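Local coordinates for protein leucine aminopeptidase (Legionella pneumophila, PDB 5GNE) that probably removes residues from the amino end of peptides, as a two-zinc metalloaminopeptidase of family M28, at residues A[78-81]-A[82-86]; A[145-148]-A[149-153]; A[319-323]-A[324-328]. All coordinates share one frame; numbering follows the deposited sequence.

Interaction 1: residues A[78-81]-A[82-86]; sequences LLDK and LTSYH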
loop_
_atom_site.group_PDB
_atom_site.type_symbol
_atom_site.label_atom_id
_atom_site.label_comp_id
_atom_site.label_asym_id
_atom_site.label_seq_id
_atom_site.Cartn_x
_atom_site.Cartn_y
_atom_site.Cartn_z
ATOM N N LEU A 78 11.467 3.637 20.836
ATOM C CA LEU A 78 10.742 3.963 19.618
ATOM C C LEU A 78 11.613 3.662 18.398
ATOM O O LEU A 78 11.196 2.984 17.453
ATOM C CB LEU A 78 10.329 5.431 19.626
ATOM C CG LEU A 78 9.631 5.888 18.342
ATOM C CD1 LEU A 78 8.140 5.590 18.383
ATOM C CD2 LEU A 78 9.851 7.380 18.138
ATOM N N LEU A 79 12.833 4.181 18.440
ATOM C CA LEU A 79 13.757 4.037 17.351
ATOM C C LEU A 79 14.062 2.568 17.069
ATOM O O LEU A 79 14.045 2.130 15.911
ATOM C CB LEU A 79 15.044 4.809 17.649
ATOM C CG LEU A 79 16.125 4.541 16.581
ATOM C CD1 LEU A 79 15.633 4.988 15.185
ATOM C CD2 LEU A 79 17.418 5.250 16.935
ATOM N N ASP A 80 14.303 1.799 18.125
ATOM C CA ASP A 80 14.588 0.373 17.965
ATOM C C ASP A 80 13.403 -0.399 17.392
ATOM O O ASP A 80 13.565 -1.214 16.482
ATOM C CB ASP A 80 15.023 -0.255 19.302
ATOM C CG ASP A 80 15.145 -1.773 19.223
ATOM O OD1 ASP A 80 16.138 -2.269 18.645
ATOM O OD2 ASP A 80 14.242 -2.475 19.730
ATOM N N LYS A 81 12.212 -0.153 17.913
ATOM C CA LYS A 81 11.084 -0.981 17.545
ATOM C C LYS A 81 10.531 -0.653 16.156
ATOM O O LYS A 81 9.949 -1.524 15.520
ATOM C CB LYS A 81 9.972 -0.854 18.608
ATOM C CG LYS A 81 9.524 -2.203 19.211
ATOM C CD LYS A 81 10.534 -2.785 20.230
ATOM C CE LYS A 81 9.942 -3.953 21.041
ATOM N NZ LYS A 81 10.880 -5.114 21.166
ATOM N N LEU A 82 10.735 0.571 15.664
ATOM C CA LEU A 82 10.297 0.918 14.308
ATOM C C LEU A 82 11.395 0.631 13.253
ATOM O O LEU A 82 11.196 0.926 12.073
ATOM C CB LEU A 82 9.881 2.392 14.219
ATOM C CG LEU A 82 8.763 2.923 15.128
ATOM C CD1 LEU A 82 8.348 4.344 14.760
ATOM C CD2 LEU A 82 7.549 1.999 15.128
ATOM N N THR A 83 12.540 0.071 13.659
ATOM C CA THR A 83 13.573 -0.265 12.669
ATOM C C THR A 83 14.010 -1.730 12.739
ATOM O O THR A 83 14.982 -2.121 12.136
ATOM C CB THR A 83 14.829 0.615 12.820
ATOM O OG1 THR A 83 15.380 0.445 14.127
ATOM C CG2 THR A 83 14.490 2.074 12.619
ATOM N N SER A 84 13.258 -2.535 13.468
ATOM C CA SER A 84 13.507 -3.956 13.578
ATOM C C SER A 84 12.190 -4.679 13.554
ATOM O O SER A 84 11.177 -4.110 13.914
ATOM C CB SER A 84 14.256 -4.247 14.873
ATOM O OG SER A 84 13.461 -3.862 15.979
ATOM N N TYR A 85 12.192 -5.939 13.154
ATOM C CA TYR A 85 10.970 -6.725 13.241
ATOM C C TYR A 85 11.222 -8.151 13.658
ATOM O O TYR A 85 12.225 -8.740 13.305
ATOM C CB TYR A 85 10.204 -6.696 11.906
ATOM C CG TYR A 85 10.889 -7.385 10.742
ATOM C CD1 TYR A 85 10.689 -8.741 10.469
ATOM C CD2 TYR A 85 11.726 -6.667 9.898
ATOM C CE1 TYR A 85 11.325 -9.362 9.383
ATOM C CE2 TYR A 85 12.364 -7.274 8.814
ATOM C CZ TYR A 85 12.162 -8.617 8.558
ATOM O OH TYR A 85 12.800 -9.201 7.481
ATOM N N HIS A 86 10.284 -8.700 14.416
ATOM C CA HIS A 86 10.350 -10.094 14.782
ATOM C C HIS A 86 9.208 -10.871 14.098
ATOM O O HIS A 86 8.051 -10.454 14.094
ATOM C CB HIS A 86 10.284 -10.230 16.305
ATOM C CG HIS A 86 11.414 -9.551 17.019
ATOM N ND1 HIS A 86 11.397 -8.206 17.316
ATOM C CD2 HIS A 86 12.586 -10.028 17.503
ATOM C CE1 HIS A 86 12.511 -7.879 17.946
ATOM N NE2 HIS A 86 13.250 -8.968 18.072
#
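Leu78 and Leu82 meet at the C-terminal end of helix 75-81, where the last helical turn gives way to an irregular segment. This is a helix C-terminus: the carbonyls of Leu78, Leu79 and Asp80 are met by two backbone N-H groups and two side-chain hydroxyls.

Two backbone bonds cross the junction. Leu82 N donates to Leu78 O at 3.0 Å, the usual helical spacing of four residues. Thr83 N reaches back only three residues to Asp80 O, a longer i to i-3 bond of 3.3 Å, with the donor well out of the carbonyl plane.

Two hydroxyls donate as well. Thr83 OG1 donates to Leu79 O at 2.8 Å. Its chi1 of 59° sets OG1 between the backbone N and the carbonyl carbon and leaves CG2 turned to the apolar side. Ser84 OG donates to Asp80 O, and its chi1 of 62° turns the hydroxyl back to that carbonyl, out of its plane.

Apolar contacts are fewer. Leu78 CD1 lies 3.8 Å from Leu82 CD1, one branch of each leucine touching as the two side chains cross obliquely. Leu79 CD1 meets Thr83 CG2 at 4.0 Å. These groups face the small antiparallel sheet of the N-terminal part of the chain: Leu79, Leu82 and Thr83 all pack on Ile11, and Leu78 packs on Phe35. Leu82 O is hydrogen-bonded to Tyr313 OH, which ties the turn to a later loop.

Asp80 O thus accepts twice, from opposite faces of its carbonyl plane: Ser84 OG at 2.7 Å on one face, Thr83 N on the other.

Interaction 2: residues A[145-148]-A[149-153]; sequences FDTL and AQDYG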
loop_
_atom_site.group_PDB
_atom_site.type_symbol
_atom_site.label_atom_id
_atom_site.label_comp_id
_atom_site.label_asym_id
_atom_site.label_seq_id
_atom_site.Cartn_x
_atom_site.Cartn_y
_atom_site.Cartn_z
ATOM N N PHE A 145 -16.383 3.389 -4.829
ATOM C CA PHE A 145 -16.806 2.306 -3.960
ATOM C C PHE A 145 -18.287 2.457 -3.642
ATOM O O PHE A 145 -19.064 1.525 -3.848
ATOM C CB PHE A 145 -15.993 2.282 -2.659
ATOM C CG PHE A 145 -16.407 1.187 -1.710
ATOM C CD1 PHE A 145 -15.839 -0.075 -1.802
ATOM C CD2 PHE A 145 -17.381 1.410 -0.737
ATOM C CE1 PHE A 145 -16.231 -1.098 -0.927
ATOM C CE2 PHE A 145 -17.775 0.397 0.138
ATOM C CZ PHE A 145 -17.203 -0.855 0.038
ATOM N N ASP A 146 -18.671 3.637 -3.161
ATOM C CA ASP A 146 -20.061 3.918 -2.810
ATOM C C ASP A 146 -21.008 3.594 -3.960
ATOM O O ASP A 146 -22.044 2.940 -3.766
ATOM C CB ASP A 146 -20.226 5.384 -2.403
ATOM C CG ASP A 146 -19.359 5.771 -1.230
ATOM O OD1 ASP A 146 -18.994 4.878 -0.433
ATOM O OD2 ASP A 146 -19.036 6.975 -1.115
ATOM N N THR A 147 -20.643 4.054 -5.155
ATOM C CA THR A 147 -21.439 3.807 -6.346
ATOM C C THR A 147 -21.608 2.307 -6.576
ATOM O O THR A 147 -22.729 1.820 -6.760
ATOM C CB THR A 147 -20.820 4.456 -7.597
ATOM O OG1 THR A 147 -20.896 5.885 -7.495
ATOM C CG2 THR A 147 -21.571 3.998 -8.850
ATOM N N LEU A 148 -20.491 1.585 -6.582
ATOM C CA LEU A 148 -20.518 0.137 -6.774
ATOM C C LEU A 148 -21.431 -0.568 -5.774
ATOM O O LEU A 148 -22.232 -1.429 -6.145
ATOM C CB LEU A 148 -19.105 -0.433 -6.635
ATOM C CG LEU A 148 -18.198 -0.391 -7.861
ATOM C CD1 LEU A 148 -16.817 -0.928 -7.511
ATOM C CD2 LEU A 148 -18.808 -1.178 -8.994
ATOM N N ALA A 149 -21.347 -0.161 -4.512
ATOM C CA ALA A 149 -22.176 -0.760 -3.472
ATOM C C ALA A 149 -23.650 -0.427 -3.674
ATOM O O ALA A 149 -24.512 -1.235 -3.345
ATOM C CB ALA A 149 -21.714 -0.318 -2.094
ATOM N N GLN A 150 -23.937 0.747 -4.232
ATOM C CA GLN A 150 -25.322 1.125 -4.513
ATOM C C GLN A 150 -25.820 0.385 -5.743
ATOM O O GLN A 150 -26.933 -0.119 -5.751
ATOM C CB GLN A 150 -25.462 2.638 -4.744
ATOM C CG GLN A 150 -25.163 3.528 -3.531
ATOM C CD GLN A 150 -25.425 5.006 -3.807
ATOM O OE1 GLN A 150 -26.505 5.374 -4.273
ATOM N NE2 GLN A 150 -24.434 5.855 -3.522
ATOM N N ASP A 151 -24.964 0.270 -6.754
ATOM C CA ASP A 151 -25.298 -0.452 -7.977
ATOM C C ASP A 151 -25.583 -1.940 -7.791
ATOM O O ASP A 151 -26.394 -2.514 -8.504
ATOM C CB ASP A 151 -24.160 -0.301 -8.991
ATOM C CG ASP A 151 -24.100 1.077 -9.604
ATOM O OD1 ASP A 151 -24.910 1.942 -9.204
ATOM O OD2 ASP A 151 -23.225 1.299 -10.466
ATOM N N TYR A 152 -24.929 -2.576 -6.836
ATOM C CA TYR A 152 -25.198 -3.990 -6.590
ATOM C C TYR A 152 -26.061 -4.210 -5.343
ATOM O O TYR A 152 -26.142 -5.328 -4.830
ATOM C CB TYR A 152 -23.875 -4.780 -6.498
ATOM C CG TYR A 152 -23.100 -4.848 -7.813
ATOM C CD1 TYR A 152 -22.226 -3.832 -8.197
ATOM C CD2 TYR A 152 -23.269 -5.920 -8.680
ATOM C CE1 TYR A 152 -21.529 -3.898 -9.403
ATOM C CE2 TYR A 152 -22.588 -5.989 -9.884
ATOM C CZ TYR A 152 -21.719 -4.983 -10.243
ATOM O OH TYR A 152 -21.044 -5.073 -11.444
ATOM N N GLY A 153 -26.710 -3.140 -4.884
ATOM C CA GLY A 153 -27.615 -3.167 -3.744
ATOM C C GLY A 153 -27.042 -3.867 -2.529
ATOM O O GLY A 153 -27.692 -4.708 -1.902
#
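Leu148 and Tyr152 sit one turn apart near the end of helix 132-151, their side chains side by side and pointing the same way. Leu148 CD2 touches the ring edge atom CE1 of Tyr152 at 3.9 Å. The same ring has Leu148 O at its edge, in its plane, with CD1 of Tyr152 3.2 Å from that oxygen. Tyr152 N also donates to Leu148 O, at 3.0 Å, so the carbonyl lies against both the backbone and the ring of Tyr152.

One residue back in each segment, Thr147 CG2 lies 3.6 Å from Asp151 OD2, side by side with it. Thr147 chi1 of -68° puts OG1 beside the backbone N and CG2 anti to it, which carries the methyl forward to the aspartate. OG1 itself bonds back to Gln143 O. The methylene CG of Gln150 rests 3.2 Å from Asp146 O.

Helical backbone bonds hold these pairs in place. Ala149 N donates to Phe145 O, Gln150 N to Asp146 O, and Asp151 N to Thr147 O at 2.7 Å.

Further out, the helix lies against the large mixed sheet and helix 202-221. Phe145 packs on Val157 and Ile177, while Leu148 and Ala149 lie on Phe220. Asp146 bonds to Ser159 and forms a salt bridge with Lys142.

Tyr152 is the first residue to leave helical angles. Gly153 follows with positive phi, 49°. Its N bonds to Gln150 O at 3.2 Å, and the backbone N of the residue after Gly153 returns to Ala149 O. This is the Schellman motif, with Gly153 as the C-prime residue ending helix 132-151.

Interaction 3: residues A[319-323]-A[324-328]; sequences VNWTN and EGFKT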
loop_
_atom_site.group_PDB
_atom_site.type_symbol
_atom_site.label_atom_id
_atom_site.label_comp_id
_atom_site.label_asym_id
_atom_site.label_seq_id
_atom_site.Cartn_x
_atom_site.Cartn_y
_atom_site.Cartn_z
ATOM N N VAL A 319 4.767 -1.776 5.723
ATOM C CA VAL A 319 5.647 -1.499 6.864
ATOM C C VAL A 319 4.886 -0.990 8.086
ATOM O O VAL A 319 5.185 -1.383 9.213
ATOM C CB VAL A 319 6.762 -0.507 6.441
ATOM C CG1 VAL A 319 7.449 0.132 7.630
ATOM C CG2 VAL A 319 7.783 -1.245 5.569
ATOM N N ASN A 320 3.922 -0.106 7.889
ATOM C CA ASN A 320 3.124 0.355 9.024
ATOM C C ASN A 320 2.287 -0.767 9.659
ATOM O O ASN A 320 2.133 -0.835 10.887
ATOM C CB ASN A 320 2.263 1.526 8.613
ATOM C CG ASN A 320 3.071 2.808 8.490
ATOM O OD1 ASN A 320 3.881 3.118 9.358
ATOM N ND2 ASN A 320 2.886 3.539 7.389
ATOM N N TRP A 321 1.774 -1.672 8.836
ATOM C CA TRP A 321 1.078 -2.814 9.401
ATOM C C TRP A 321 2.026 -3.746 10.193
ATOM O O TRP A 321 1.715 -4.120 11.327
ATOM C CB TRP A 321 0.345 -3.601 8.292
ATOM C CG TRP A 321 -0.809 -2.851 7.692
ATOM C CD1 TRP A 321 -0.782 -2.110 6.552
ATOM C CD2 TRP A 321 -2.159 -2.721 8.226
ATOM N NE1 TRP A 321 -2.033 -1.538 6.320
ATOM C CE2 TRP A 321 -2.890 -1.902 7.322
ATOM C CE3 TRP A 321 -2.813 -3.233 9.354
ATOM C CZ2 TRP A 321 -4.238 -1.575 7.518
ATOM C CZ3 TRP A 321 -4.179 -2.902 9.555
ATOM C CH2 TRP A 321 -4.866 -2.081 8.642
ATOM N N THR A 322 3.152 -4.158 9.606
ATOM C CA THR A 322 3.987 -5.100 10.316
ATOM C C THR A 322 4.569 -4.445 11.578
ATOM O O THR A 322 4.737 -5.114 12.580
ATOM C CB THR A 322 5.098 -5.716 9.447
ATOM O OG1 THR A 322 6.323 -4.993 9.581
ATOM C CG2 THR A 322 4.683 -5.745 8.027
ATOM N N ASN A 323 4.857 -3.147 11.542
ATOM C CA ASN A 323 5.322 -2.472 12.759
ATOM C C ASN A 323 4.337 -2.564 13.906
ATOM O O ASN A 323 4.744 -2.472 15.057
ATOM C CB ASN A 323 5.597 -0.987 12.505
ATOM C CG ASN A 323 6.928 -0.760 11.861
ATOM O OD1 ASN A 323 7.738 -1.648 11.851
ATOM N ND2 ASN A 323 7.160 0.425 11.323
ATOM N N GLU A 324 3.061 -2.789 13.605
ATOM C CA GLU A 324 2.046 -2.835 14.653
ATOM C C GLU A 324 1.531 -4.236 14.900
ATOM O O GLU A 324 0.455 -4.418 15.481
ATOM C CB GLU A 324 0.868 -1.913 14.307
ATOM C CG GLU A 324 1.219 -0.444 14.310
ATOM C CD GLU A 324 1.461 0.127 15.715
ATOM O OE1 GLU A 324 1.532 -0.639 16.695
ATOM O OE2 GLU A 324 1.560 1.366 15.838
ATOM N N GLY A 325 2.305 -5.230 14.471
ATOM C CA GLY A 325 1.974 -6.623 14.726
ATOM C C GLY A 325 0.985 -7.270 13.773
ATOM O O GLY A 325 0.508 -8.360 14.041
ATOM N N PHE A 326 0.666 -6.624 12.658
ATOM C CA PHE A 326 -0.221 -7.253 11.692
ATOM C C PHE A 326 0.515 -8.037 10.631
ATOM O O PHE A 326 1.605 -7.654 10.233
ATOM C CB PHE A 326 -1.088 -6.217 11.019
ATOM C CG PHE A 326 -1.962 -5.456 11.966
ATOM C CD1 PHE A 326 -3.177 -5.961 12.361
ATOM C CD2 PHE A 326 -1.587 -4.213 12.409
ATOM C CE1 PHE A 326 -3.997 -5.241 13.189
ATOM C CE2 PHE A 326 -2.403 -3.482 13.241
ATOM C CZ PHE A 326 -3.615 -4.002 13.639
ATOM N N LYS A 327 -0.076 -9.148 10.191
ATOM C CA LYS A 327 0.517 -9.989 9.149
ATOM C C LYS A 327 0.307 -9.414 7.762
ATOM O O LYS A 327 -0.777 -9.018 7.377
ATOM C CB LYS A 327 -0.032 -11.404 9.223
ATOM C CG LYS A 327 0.442 -12.148 10.471
ATOM C CD LYS A 327 -0.202 -13.514 10.567
ATOM C CE LYS A 327 0.347 -14.324 11.710
ATOM N NZ LYS A 327 -0.055 -15.740 11.538
ATOM N N THR A 328 1.361 -9.451 6.983
ATOM C CA THR A 328 1.494 -8.645 5.804
ATOM C C THR A 328 2.088 -9.427 4.654
ATOM O O THR A 328 2.989 -10.218 4.849
ATOM C CB THR A 328 2.365 -7.429 6.169
ATOM O OG1 THR A 328 1.519 -6.327 6.537
ATOM C CG2 THR A 328 3.273 -7.018 5.078
#
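Trp321 O receives two backbone bonds from the residues that follow helix 318-323. Phe326 N and Glu324 N each donate to it at 3.0 Å, from opposite faces of its carbonyl plane. Gly325 N donates to Thr322 O at 3.1 Å. The chain reverses at Gly325, whose phi is positive at 83°, and runs on in extended form to Thr328. On this return Phe326 O lies against Thr322 CA, 3.5 Å away, in a CA-H...O contact.

Among the side chains, the two aromatic rings form a T-shaped (edge-to-face) pair. The edge of the Trp321 six-membered ring points at a face of Phe326, with centroids 5.0 Å apart and planes at 79°. CE3 of Trp321 makes the contact, offset toward the rim of the Phe326 ring near CD2. Phe326 has CG anti to its carbonyl carbon (chi1 -60°), which sets the ring against the edge of Trp321. NE1 of Trp321 is bonded to Tyr235 OH.

Thr322 CG2 packs on Thr328 CB at 3.4 Å, the two side chains crossing at about a right angle. Thr328 OG1 lies 3.4 Å from Trp321 CB. Glu324 bends at chi2 and sends OE2 to Gln250. Asn320 and Asn323 both bond to Tyr64 OH.

Val249 and Leu253 of helix 243-254 and Val262 of strand 259-264 pack against these side chains. The backbone bonds form a Schellman motif with Gly325 as C-prime residue; it ends helix 318-323 and leads into strand 328-332 of the central mixed sheet of the M28 peptidase domain.

All three interactions lie at the C-terminal end of a helix. Interactions 2 and 3 close theirs with a Schellman motif; interaction 1 uses threonine and serine hydroxyls. Interactions 1 and 3 are neighbours, their centres about 11 Å apart. They meet in loose packing where Leu82 O lies 4.1 Å from Asn323 ND2, and Tyr64 touches residues of both. Interaction 2 is remote, its centre about 41 Å from that of interaction 1 and about 30 Å from that of interaction 3. Interaction 3 lies nearest the metal centre without binding it: the Asn320 side chain is about 7 Å from that of Glu238, a zinc-site residue not metal-bound here, and about 12 Å from a zinc ion.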